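Local coordinates for protein catechol 1,2 dioxygenase (Acinetobacter radioresistens, PDB 2XSU) that probably catalyses the iron(III)-dependent intradiol cleavage of catechol by dioxygen to cis,cis-muconate, the first step of its branch of the beta-ketoadipate pathway, at residues G81-L86 / V305-A310; P110-G115 / K155-H160; G165-F170 / H225-V230. The protein carries 1 engineered substitution. All coordinates share one frame; numbering follows the deposited sequence.

Interaction 1 of 3, residues G81-L86 / V305-A310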
loop_
_atom_site.group_PDB
_atom_site.type_symbol
_atom_site.label_atom_id
_atom_site.label_comp_id
_atom_site.label_asym_id
_atom_site.label_seq_id
_atom_site.Cartn_x
_atom_site.Cartn_y
_atom_site.Cartn_z
ATOM N N GLY A 81 6.678 -4.145 -13.312
ATOM C CA GLY A 81 6.219 -4.989 -14.417
ATOM C C GLY A 81 4.861 -5.654 -14.215
ATOM O O GLY A 81 4.406 -6.416 -15.081
ATOM N N LEU A 82 4.180 -5.341 -13.110
ATOM C CA LEU A 82 2.827 -5.846 -12.912
ATOM C C LEU A 82 1.862 -5.342 -13.990
ATOM O O LEU A 82 1.016 -6.097 -14.473
ATOM C CB LEU A 82 2.327 -5.440 -11.510
ATOM C CG LEU A 82 0.854 -5.651 -11.167
ATOM C CD1 LEU A 82 0.499 -7.136 -11.185
ATOM C CD2 LEU A 82 0.564 -5.053 -9.767
ATOM N N GLU A 83 1.967 -4.063 -14.363
ATOM C CA GLU A 83 1.039 -3.523 -15.350
ATOM C C GLU A 83 1.221 -4.234 -16.711
ATOM O O GLU A 83 0.246 -4.670 -17.328
ATOM C CB GLU A 83 1.249 -1.993 -15.469
ATOM C CG GLU A 83 0.137 -1.342 -16.273
ATOM C CD GLU A 83 0.190 0.205 -16.217
ATOM O OE1 GLU A 83 1.198 0.747 -15.703
ATOM O OE2 GLU A 83 -0.794 0.837 -16.679
ATOM N N HIS A 84 2.471 -4.414 -17.113
ATOM C CA HIS A 84 2.746 -5.180 -18.337
ATOM C C HIS A 84 2.244 -6.636 -18.232
ATOM O O HIS A 84 1.719 -7.175 -19.206
ATOM C CB HIS A 84 4.260 -5.125 -18.636
ATOM C CG HIS A 84 4.702 -6.027 -19.733
ATOM N ND1 HIS A 84 4.220 -5.929 -21.027
ATOM C CD2 HIS A 84 5.612 -7.026 -19.738
ATOM C CE1 HIS A 84 4.803 -6.856 -21.772
ATOM N NE2 HIS A 84 5.667 -7.521 -21.022
ATOM N N TYR A 85 2.445 -7.278 -17.078
ATOM C CA TYR A 85 1.994 -8.665 -16.861
ATOM C C TYR A 85 0.493 -8.783 -17.130
ATOM O O TYR A 85 0.040 -9.780 -17.709
ATOM C CB TYR A 85 2.329 -9.098 -15.426
ATOM C CG TYR A 85 2.085 -10.584 -15.166
ATOM C CD1 TYR A 85 2.835 -11.540 -15.844
ATOM C CD2 TYR A 85 1.118 -10.999 -14.247
ATOM C CE1 TYR A 85 2.624 -12.905 -15.628
ATOM C CE2 TYR A 85 0.889 -12.381 -14.035
ATOM C CZ TYR A 85 1.678 -13.297 -14.731
ATOM O OH TYR A 85 1.528 -14.674 -14.571
ATOM N N LEU A 86 -0.286 -7.786 -16.720
ATOM C CA LEU A 86 -1.728 -7.842 -16.935
ATOM C C LEU A 86 -2.026 -7.887 -18.428
ATOM O O LEU A 86 -2.931 -8.610 -18.847
ATOM C CB LEU A 86 -2.443 -6.660 -16.278
ATOM C CG LEU A 86 -2.294 -6.468 -14.773
ATOM C CD1 LEU A 86 -3.062 -5.218 -14.329
ATOM C CD2 LEU A 86 -2.799 -7.712 -14.061
ATOM N N VAL A 305 -11.260 -1.890 -19.225
ATOM C CA VAL A 305 -10.752 -2.065 -17.865
ATOM C C VAL A 305 -11.312 -0.947 -16.992
ATOM O O VAL A 305 -11.059 0.225 -17.257
ATOM C CB VAL A 305 -9.198 -2.012 -17.878
ATOM C CG1 VAL A 305 -8.633 -2.030 -16.470
ATOM C CG2 VAL A 305 -8.630 -3.185 -18.680
ATOM N N GLU A 306 -12.097 -1.305 -15.974
ATOM C CA GLU A 306 -12.487 -0.355 -14.909
ATOM C C GLU A 306 -11.281 -0.014 -14.035
ATOM O O GLU A 306 -10.561 -0.902 -13.558
ATOM C CB GLU A 306 -13.591 -0.944 -14.019
ATOM C CG GLU A 306 -14.862 -1.322 -14.747
ATOM C CD GLU A 306 -15.890 -2.015 -13.846
ATOM O OE1 GLU A 306 -15.508 -2.592 -12.786
ATOM O OE2 GLU A 306 -17.091 -1.988 -14.212
ATOM N N ARG A 307 -11.087 1.278 -13.805
ATOM C CA ARG A 307 -9.932 1.771 -13.074
ATOM C C ARG A 307 -10.241 3.194 -12.605
ATOM O O ARG A 307 -10.887 3.963 -13.336
ATOM C CB ARG A 307 -8.704 1.758 -14.013
ATOM C CG ARG A 307 -7.410 2.143 -13.311
ATOM C CD ARG A 307 -6.154 2.001 -14.209
ATOM N NE ARG A 307 -4.989 2.523 -13.500
ATOM C CZ ARG A 307 -3.750 2.550 -13.978
ATOM N NH1 ARG A 307 -3.485 2.064 -15.197
ATOM N NH2 ARG A 307 -2.764 3.054 -13.233
ATOM N N ARG A 308 -9.806 3.552 -11.396
ATOM C CA ARG A 308 -9.991 4.926 -10.922
ATOM C C ARG A 308 -9.096 5.867 -11.722
ATOM O O ARG A 308 -7.881 5.639 -11.855
ATOM C CB ARG A 308 -9.709 5.056 -9.420
ATOM C CG ARG A 308 -10.104 6.441 -8.856
ATOM C CD ARG A 308 -10.189 6.410 -7.344
ATOM N NE ARG A 308 -8.895 6.173 -6.738
ATOM C CZ ARG A 308 -8.728 5.843 -5.454
ATOM N NH1 ARG A 308 -9.783 5.681 -4.660
ATOM N NH2 ARG A 308 -7.509 5.634 -4.991
ATOM N N ARG A 309 -9.721 6.861 -12.337
ATOM C CA ARG A 309 -8.984 7.772 -13.207
ATOM C C ARG A 309 -9.338 9.191 -12.843
ATOM O O ARG A 309 -10.486 9.471 -12.458
ATOM C CB ARG A 309 -9.325 7.501 -14.673
ATOM C CG ARG A 309 -8.758 6.167 -15.151
ATOM C CD ARG A 309 -9.416 5.720 -16.407
ATOM N NE ARG A 309 -8.899 4.449 -16.930
ATOM C CZ ARG A 309 -9.635 3.374 -17.185
ATOM N NH1 ARG A 309 -10.941 3.339 -16.896
ATOM N NH2 ARG A 309 -9.042 2.287 -17.699
ATOM N N ALA A 310 -8.341 10.066 -12.922
ATOM C CA ALA A 310 -8.559 11.496 -12.719
ATOM C C ALA A 310 -9.591 12.037 -13.730
ATOM O O ALA A 310 -9.788 11.479 -14.804
ATOM C CB ALA A 310 -7.239 12.223 -12.845
HETATM O O HOH W 1 -0.050 2.614 -14.105
#
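A salt bridge between Glu-83, in the first turn of helix 82-96, and Arg-307, in the C-terminal tail, ties the helical N-terminal region to the end of the chain. Glu-83 OE2 lies 3.3 Å from Arg-307 NH1, and this long separation together with the bent N-H...O angle of 146° makes the hydrogen bond weak. Glu-83 OE2 stands at the guanidinium edge, close to its plane, but the two planes are 73° apart, so a flat two-pronged pairing is excluded. Water 1 makes the second link: it donates to Glu-83 OE1 (2.8 Å) and accepts from Arg-307 NH2 (2.9 Å), lying in the guanidinium plane. Arg-307 spans the gap because its chain is fully extended, starting from a chi1 of -175°. The strongest partner of Glu-83 OE2 is the backbone N of Gly-109. Nearby in the tail, the Arg-309 guanidinium holds Val-305 O end-on through NH1 (3.1 Å) and NH2 (2.9 Å), and Arg-307 CB rests over the centre of its face. The contact lies at the dimer interface: Trp-58 of the second subunit makes a cation-pi contact with Arg-307, Leu-82 touches the bound phospholipid, and the tail runs on into strand 310-311, which pairs with strand 113-114.

Interaction 2 of 3, residues P110-G115 / K155-H160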
loop_
_atom_site.group_PDB
_atom_site.type_symbol
_atom_site.label_atom_id
_atom_site.label_comp_id
_atom_site.label_asym_id
_atom_site.label_seq_id
_atom_site.Cartn_x
_atom_site.Cartn_y
_atom_site.Cartn_z
ATOM N N PRO A 110 -0.364 5.609 -15.500
ATOM C CA PRO A 110 -1.206 6.158 -14.461
ATOM C C PRO A 110 -1.689 7.579 -14.682
ATOM O O PRO A 110 -2.240 8.179 -13.727
ATOM C CB PRO A 110 -0.269 6.115 -13.238
ATOM C CG PRO A 110 1.069 6.412 -13.793
ATOM C CD PRO A 110 1.064 5.753 -15.191
ATOM N N LEU A 111 -1.531 8.115 -15.898
ATOM C CA LEU A 111 -1.697 9.579 -16.075
ATOM C C LEU A 111 -2.838 10.000 -17.023
ATOM O O LEU A 111 -2.898 11.170 -17.470
ATOM C CB LEU A 111 -0.365 10.225 -16.495
ATOM C CG LEU A 111 0.817 9.928 -15.568
ATOM C CD1 LEU A 111 2.109 10.568 -16.129
ATOM C CD2 LEU A 111 0.542 10.371 -14.125
ATOM N N TYR A 112 -3.763 9.092 -17.324
ATOM C CA TYR A 112 -4.977 9.506 -18.039
ATOM C C TYR A 112 -5.830 10.461 -17.218
ATOM O O TYR A 112 -5.954 10.298 -15.996
ATOM C CB TYR A 112 -5.808 8.290 -18.463
ATOM C CG TYR A 112 -7.112 8.645 -19.158
ATOM C CD1 TYR A 112 -7.137 9.035 -20.505
ATOM C CD2 TYR A 112 -8.325 8.577 -18.466
ATOM C CE1 TYR A 112 -8.343 9.353 -21.141
ATOM C CE2 TYR A 112 -9.537 8.872 -19.081
ATOM C CZ TYR A 112 -9.555 9.253 -20.417
ATOM O OH TYR A 112 -10.760 9.545 -21.032
ATOM N N VAL A 113 -6.396 11.466 -17.898
ATOM C CA VAL A 113 -7.389 12.377 -17.269
ATOM C C VAL A 113 -8.653 12.456 -18.161
ATOM O O VAL A 113 -8.564 12.815 -19.324
ATOM C CB VAL A 113 -6.800 13.785 -16.985
ATOM C CG1 VAL A 113 -7.888 14.673 -16.289
ATOM C CG2 VAL A 113 -5.520 13.693 -16.146
ATOM N N ALA A 114 -9.843 12.152 -17.612
ATOM C CA ALA A 114 -11.087 12.222 -18.369
ATOM C C ALA A 114 -11.566 13.675 -18.448
ATOM O O ALA A 114 -11.275 14.452 -17.549
ATOM C CB ALA A 114 -12.160 11.346 -17.705
ATOM N N GLY A 115 -12.250 14.003 -19.539
ATOM C CA GLY A 115 -12.855 15.337 -19.766
ATOM C C GLY A 115 -12.181 16.222 -20.808
ATOM O O GLY A 115 -12.488 17.421 -20.895
ATOM N N LYS A 155 -13.727 7.124 -31.509
ATOM C CA LYS A 155 -13.214 8.065 -30.514
ATOM C C LYS A 155 -11.721 7.804 -30.276
ATOM O O LYS A 155 -11.368 6.780 -29.689
ATOM C CB LYS A 155 -14.004 7.863 -29.231
ATOM C CG LYS A 155 -13.822 8.904 -28.199
ATOM C CD LYS A 155 -14.871 8.729 -27.108
ATOM C CE LYS A 155 -14.588 9.620 -25.915
ATOM N NZ LYS A 155 -15.694 9.598 -24.900
ATOM N N VAL A 156 -10.863 8.719 -30.737
ATOM C CA VAL A 156 -9.401 8.572 -30.599
ATOM C C VAL A 156 -8.964 9.505 -29.484
ATOM O O VAL A 156 -8.982 10.739 -29.647
ATOM C CB VAL A 156 -8.671 8.898 -31.920
ATOM C CG1 VAL A 156 -7.130 8.755 -31.732
ATOM C CG2 VAL A 156 -9.175 7.967 -33.036
ATOM N N GLU A 157 -8.595 8.940 -28.325
ATOM C CA GLU A 157 -8.178 9.746 -27.194
ATOM C C GLU A 157 -6.685 9.681 -27.078
ATOM O O GLU A 157 -6.141 8.583 -27.009
ATOM C CB GLU A 157 -8.815 9.230 -25.897
ATOM C CG GLU A 157 -10.332 9.253 -25.931
ATOM C CD GLU A 157 -10.908 8.858 -24.594
ATOM O OE1 GLU A 157 -10.718 9.617 -23.619
ATOM O OE2 GLU A 157 -11.583 7.784 -24.541
ATOM N N VAL A 158 -6.027 10.848 -27.088
ATOM C CA VAL A 158 -4.546 10.912 -27.031
ATOM C C VAL A 158 -4.079 11.791 -25.881
ATOM O O VAL A 158 -4.701 12.825 -25.555
ATOM C CB VAL A 158 -3.930 11.379 -28.390
ATOM C CG1 VAL A 158 -3.989 10.256 -29.414
ATOM C CG2 VAL A 158 -4.686 12.575 -28.926
ATOM N N TRP A 159 -3.010 11.353 -25.221
ATOM C CA TRP A 159 -2.335 12.191 -24.238
ATOM C C TRP A 159 -0.843 11.907 -24.243
ATOM O O TRP A 159 -0.418 10.773 -24.491
ATOM C CB TRP A 159 -2.980 12.064 -22.824
ATOM C CG TRP A 159 -2.853 10.690 -22.083
ATOM C CD1 TRP A 159 -2.041 10.417 -21.018
ATOM C CD2 TRP A 159 -3.611 9.484 -22.338
ATOM N NE1 TRP A 159 -2.225 9.099 -20.609
ATOM C CE2 TRP A 159 -3.183 8.510 -21.394
ATOM C CE3 TRP A 159 -4.585 9.128 -23.285
ATOM C CZ2 TRP A 159 -3.696 7.188 -21.381
ATOM C CZ3 TRP A 159 -5.107 7.823 -23.283
ATOM C CH2 TRP A 159 -4.653 6.858 -22.316
ATOM N N HIS A 160 -0.050 12.936 -23.976
ATOM C CA HIS A 160 1.420 12.774 -23.966
ATOM C C HIS A 160 2.111 13.912 -23.192
ATOM O O HIS A 160 1.455 14.911 -22.814
ATOM C CB HIS A 160 1.970 12.617 -25.403
ATOM C CG HIS A 160 1.937 13.861 -26.246
ATOM N ND1 HIS A 160 2.827 14.912 -26.086
ATOM C CD2 HIS A 160 1.156 14.184 -27.308
ATOM C CE1 HIS A 160 2.569 15.838 -27.004
ATOM N NE2 HIS A 160 1.574 15.412 -27.765
HETATM O O HOH W 2 -0.665 7.395 -18.549
#
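Tyr-112 OH donates a short 2.6 Å hydrogen bond to Glu-157 OE1, which receives it through its syn lone pair, on the side of the other carboxylate oxygen. OE1 sits at the edge of the phenol ring, near its plane, whereas the carboxylate plane is turned 70° from that of the ring. The same tyrosine packs on Trp-159 in a T-shaped (edge-to-face) pair: the centroids of Tyr-112 and the indole benzo ring are 5.0 Å apart with planes at 68°, and Tyr-112 CD1 comes within 3.6 Å of Trp-159 CZ3. Farther along the indole, Tyr-112 CA sits over the pyrrole ring in a CH-pi contact, 4.1 Å from its centroid. With CG between backbone N and carbonyl carbon (chi1 67°), Trp-159 presents one face to Tyr-112 and its NE1 edge to water 2, which accepts from Trp-159 NE1 (3.1 Å) and Leu-111 N (2.9 Å), bridging the loop and the indole edge. Trp-159 also stacks on the iron ligand His-227, and Leu-111 packs on the ligand Tyr-167, so the contact lies in the second shell of the iron site. Strand 155-159 runs between strands 180-184 and 221-231, while strand 113-114 pairs with strand 310-311.

Interaction 3 of 3, residues G165-F170 / H225-V230. With FE (Fe (III) ion), chain B.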
loop_
_atom_site.group_PDB
_atom_site.type_symbol
_atom_site.label_atom_id
_atom_site.label_comp_id
_atom_site.label_asym_id
_atom_site.label_seq_id
_atom_site.Cartn_x
_atom_site.Cartn_y
_atom_site.Cartn_z
ATOM N N GLY A 165 9.099 16.446 -20.445
ATOM C CA GLY A 165 8.654 15.127 -19.992
ATOM C C GLY A 165 7.547 15.167 -18.944
ATOM O O GLY A 165 7.343 14.166 -18.247
ATOM N N ASN A 166 6.807 16.287 -18.873
ATOM C CA ASN A 166 5.730 16.465 -17.873
ATOM C C ASN A 166 4.333 16.456 -18.504
ATOM O O ASN A 166 4.151 16.902 -19.648
ATOM C CB ASN A 166 5.915 17.790 -17.092
ATOM C CG ASN A 166 7.241 17.867 -16.327
ATOM O OD1 ASN A 166 7.891 18.933 -16.278
ATOM N ND2 ASN A 166 7.655 16.762 -15.736
ATOM N N TYR A 167 3.349 15.973 -17.738
ATOM C CA TYR A 167 1.964 15.850 -18.191
ATOM C C TYR A 167 1.073 16.874 -17.495
ATOM O O TYR A 167 1.247 17.140 -16.299
ATOM C CB TYR A 167 1.430 14.467 -17.840
ATOM C CG TYR A 167 1.910 13.325 -18.715
ATOM C CD1 TYR A 167 1.059 12.769 -19.670
ATOM C CD2 TYR A 167 3.165 12.755 -18.529
ATOM C CE1 TYR A 167 1.467 11.714 -20.440
ATOM C CE2 TYR A 167 3.594 11.680 -19.314
ATOM C CZ TYR A 167 2.740 11.167 -20.247
ATOM O OH TYR A 167 3.124 10.087 -21.015
ATOM N N SER A 168 0.117 17.421 -18.231
ATOM C CA SER A 168 -0.834 18.368 -17.638
ATOM C C SER A 168 -1.693 17.671 -16.576
ATOM O O SER A 168 -1.823 16.429 -16.551
ATOM C CB SER A 168 -1.705 19.026 -18.713
ATOM O OG SER A 168 -2.559 18.049 -19.330
ATOM N N PHE A 169 -2.251 18.517 -15.702
ATOM C CA PHE A 169 -3.090 18.148 -14.568
ATOM C C PHE A 169 -2.192 17.762 -13.416
ATOM O O PHE A 169 -2.318 18.312 -12.324
ATOM C CB PHE A 169 -4.154 17.084 -14.919
ATOM C CG PHE A 169 -5.070 16.746 -13.770
ATOM C CD1 PHE A 169 -6.204 17.529 -13.523
ATOM C CD2 PHE A 169 -4.794 15.660 -12.935
ATOM C CE1 PHE A 169 -7.066 17.220 -12.449
ATOM C CE2 PHE A 169 -5.633 15.346 -11.866
ATOM C CZ PHE A 169 -6.777 16.136 -11.631
ATOM N N PHE A 170 -1.260 16.847 -13.663
ATOM C CA PHE A 170 -0.250 16.484 -12.685
ATOM C C PHE A 170 0.798 17.571 -12.493
ATOM O O PHE A 170 1.166 17.877 -11.353
ATOM C CB PHE A 170 0.345 15.108 -13.028
ATOM C CG PHE A 170 -0.701 14.048 -13.086
ATOM C CD1 PHE A 170 -1.144 13.431 -11.918
ATOM C CD2 PHE A 170 -1.321 13.727 -14.287
ATOM C CE1 PHE A 170 -2.155 12.502 -11.950
ATOM C CE2 PHE A 170 -2.332 12.797 -14.331
ATOM C CZ PHE A 170 -2.755 12.171 -13.148
ATOM N N HIS A 225 6.746 8.649 -26.048
ATOM C CA HIS A 225 5.562 7.883 -26.477
ATOM C C HIS A 225 4.314 8.775 -26.445
ATOM O O HIS A 225 4.285 9.816 -25.781
ATOM C CB HIS A 225 5.318 6.663 -25.540
ATOM C CG HIS A 225 5.132 7.038 -24.093
ATOM N ND1 HIS A 225 6.196 7.255 -23.235
ATOM C CD2 HIS A 225 4.006 7.254 -23.356
ATOM C CE1 HIS A 225 5.738 7.584 -22.038
ATOM N NE2 HIS A 225 4.414 7.583 -22.074
ATOM N N VAL A 226 3.297 8.354 -27.186
ATOM C CA VAL A 226 1.971 8.989 -27.133
ATOM C C VAL A 226 0.955 7.896 -26.797
ATOM O O VAL A 226 0.939 6.820 -27.425
ATOM C CB VAL A 226 1.626 9.656 -28.508
ATOM C CG1 VAL A 226 0.174 10.206 -28.515
ATOM C CG2 VAL A 226 2.644 10.786 -28.831
ATOM N N HIS A 227 0.106 8.165 -25.801
ATOM C CA HIS A 227 -0.901 7.205 -25.355
ATOM C C HIS A 227 -2.174 7.305 -26.194
ATOM O O HIS A 227 -2.555 8.409 -26.606
ATOM C CB HIS A 227 -1.298 7.582 -23.910
ATOM C CG HIS A 227 -0.223 7.366 -22.897
ATOM N ND1 HIS A 227 -0.017 6.137 -22.311
ATOM C CD2 HIS A 227 0.677 8.213 -22.317
ATOM C CE1 HIS A 227 0.973 6.226 -21.431
ATOM N NE2 HIS A 227 1.433 7.466 -21.436
ATOM N N TYR A 228 -2.871 6.173 -26.352
ATOM C CA TYR A 228 -4.156 6.102 -27.050
ATOM C C TYR A 228 -5.184 5.254 -26.311
ATOM O O TYR A 228 -4.868 4.145 -25.881
ATOM C CB TYR A 228 -3.975 5.426 -28.410
ATOM C CG TYR A 228 -3.365 6.239 -29.500
ATOM C CD1 TYR A 228 -2.005 6.566 -29.474
ATOM C CD2 TYR A 228 -4.136 6.643 -30.615
ATOM C CE1 TYR A 228 -1.435 7.316 -30.502
ATOM C CE2 TYR A 228 -3.559 7.377 -31.666
ATOM C CZ TYR A 228 -2.201 7.704 -31.589
ATOM O OH TYR A 228 -1.604 8.430 -32.577
ATOM N N PHE A 229 -6.414 5.773 -26.180
ATOM C CA PHE A 229 -7.613 4.903 -26.119
ATOM C C PHE A 229 -8.332 5.045 -27.462
ATOM O O PHE A 229 -8.536 6.175 -27.926
ATOM C CB PHE A 229 -8.639 5.347 -25.061
ATOM C CG PHE A 229 -8.253 5.108 -23.624
ATOM C CD1 PHE A 229 -7.752 3.865 -23.196
ATOM C CD2 PHE A 229 -8.452 6.109 -22.666
ATOM C CE1 PHE A 229 -7.427 3.639 -21.846
ATOM C CE2 PHE A 229 -8.142 5.883 -21.329
ATOM C CZ PHE A 229 -7.613 4.648 -20.913
ATOM N N VAL A 230 -8.736 3.934 -28.082
ATOM C CA VAL A 230 -9.550 4.001 -29.308
ATOM C C VAL A 230 -10.795 3.159 -29.079
ATOM O O VAL A 230 -10.708 2.014 -28.671
ATOM C CB VAL A 230 -8.780 3.562 -30.578
ATOM C CG1 VAL A 230 -9.646 3.837 -31.866
ATOM C CG2 VAL A 230 -7.414 4.308 -30.683
HETATM FE FE FE B . 3.137 8.217 -20.495
HETATM O O HOH W 3 4.281 10.951 -23.201
HETATM O O HOH W 4 2.503 7.529 -18.565
#
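Tyr-167 crosses both His-225 and His-227 at about a right angle, and the three side chains converge on the iron(III) ion of the active site. Tyr-167 OH binds the metal at 1.9 Å, and the NE2 atoms of His-225 and His-227 each bind it at 2.1 Å. The phenol oxygen approaches in a bent fashion, with Tyr-167 CZ 3.0 Å from the iron. His-227 is set so that Tyr-167 OH lies at its edge, in its ring plane, while His-227 CD2 in turn lies near the plane of the tyrosine ring; the His-225 ring is turned differently and meets Tyr-167 OH obliquely. The first torsions differ accordingly: CG of His-227 is anti to the carbonyl carbon (chi1 -68°), that of His-225 between backbone N and carbonyl carbon (chi1 58°). The ligand atoms themselves stand close, Tyr-167 OH being 3.0 Å from His-225 NE2, but this spacing comes from sharing a metal and not from hydrogen bonding.

The oxygen of water 4 lies 2.1 Å from the iron, and Tyr-201 is the fifth ligand. The three angles at iron between Tyr-167 OH, His-225 NE2 and water 4 add up to about 357°, so these ligands are nearly coplanar with the metal. This is consistent with the trigonal bipyramid known from intradiol dioxygenases, with His-227 and Tyr-201 as the axial pair. His-225 ND1 hydrogen-bonds to Pro-223 O, consistent with holding the ring with NE2 toward the metal, and water 3 donates to Tyr-167 OH (2.6 Å) and His-225 O (2.8 Å).

Alternation along strand 221-231 brings residues 225 and 227 to the same side, with Val-226 facing away. That strand lies between strands 155-159 and 238-244, and Tyr-167 comes from the loop between strands 155-159 and 180-184.

After four earlier helices the chain enters helix 82-96, whose first turn meets the C-terminal tail: interaction 1 thus closes a loop of 218 residues, and the other two contacts nest inside it. Interaction 2 closes a much shorter loop, from 110-115 to 155-160, before interaction 3 opens at 165-170 and closes at 225-230, so these two are in series. Their centres are about 6 Å apart, because strands 155-159 and 221-231 are neighbours in one sheet, with a probable hydrogen bond from Glu-157 N to Phe-229 O, 2.8 Å. A probable hydrogen bond from Ala-114 N to Ala-310 O, 2.9 Å, joins the tail to strand 113-114, while interaction 2 ties 110-115 to the large sheet.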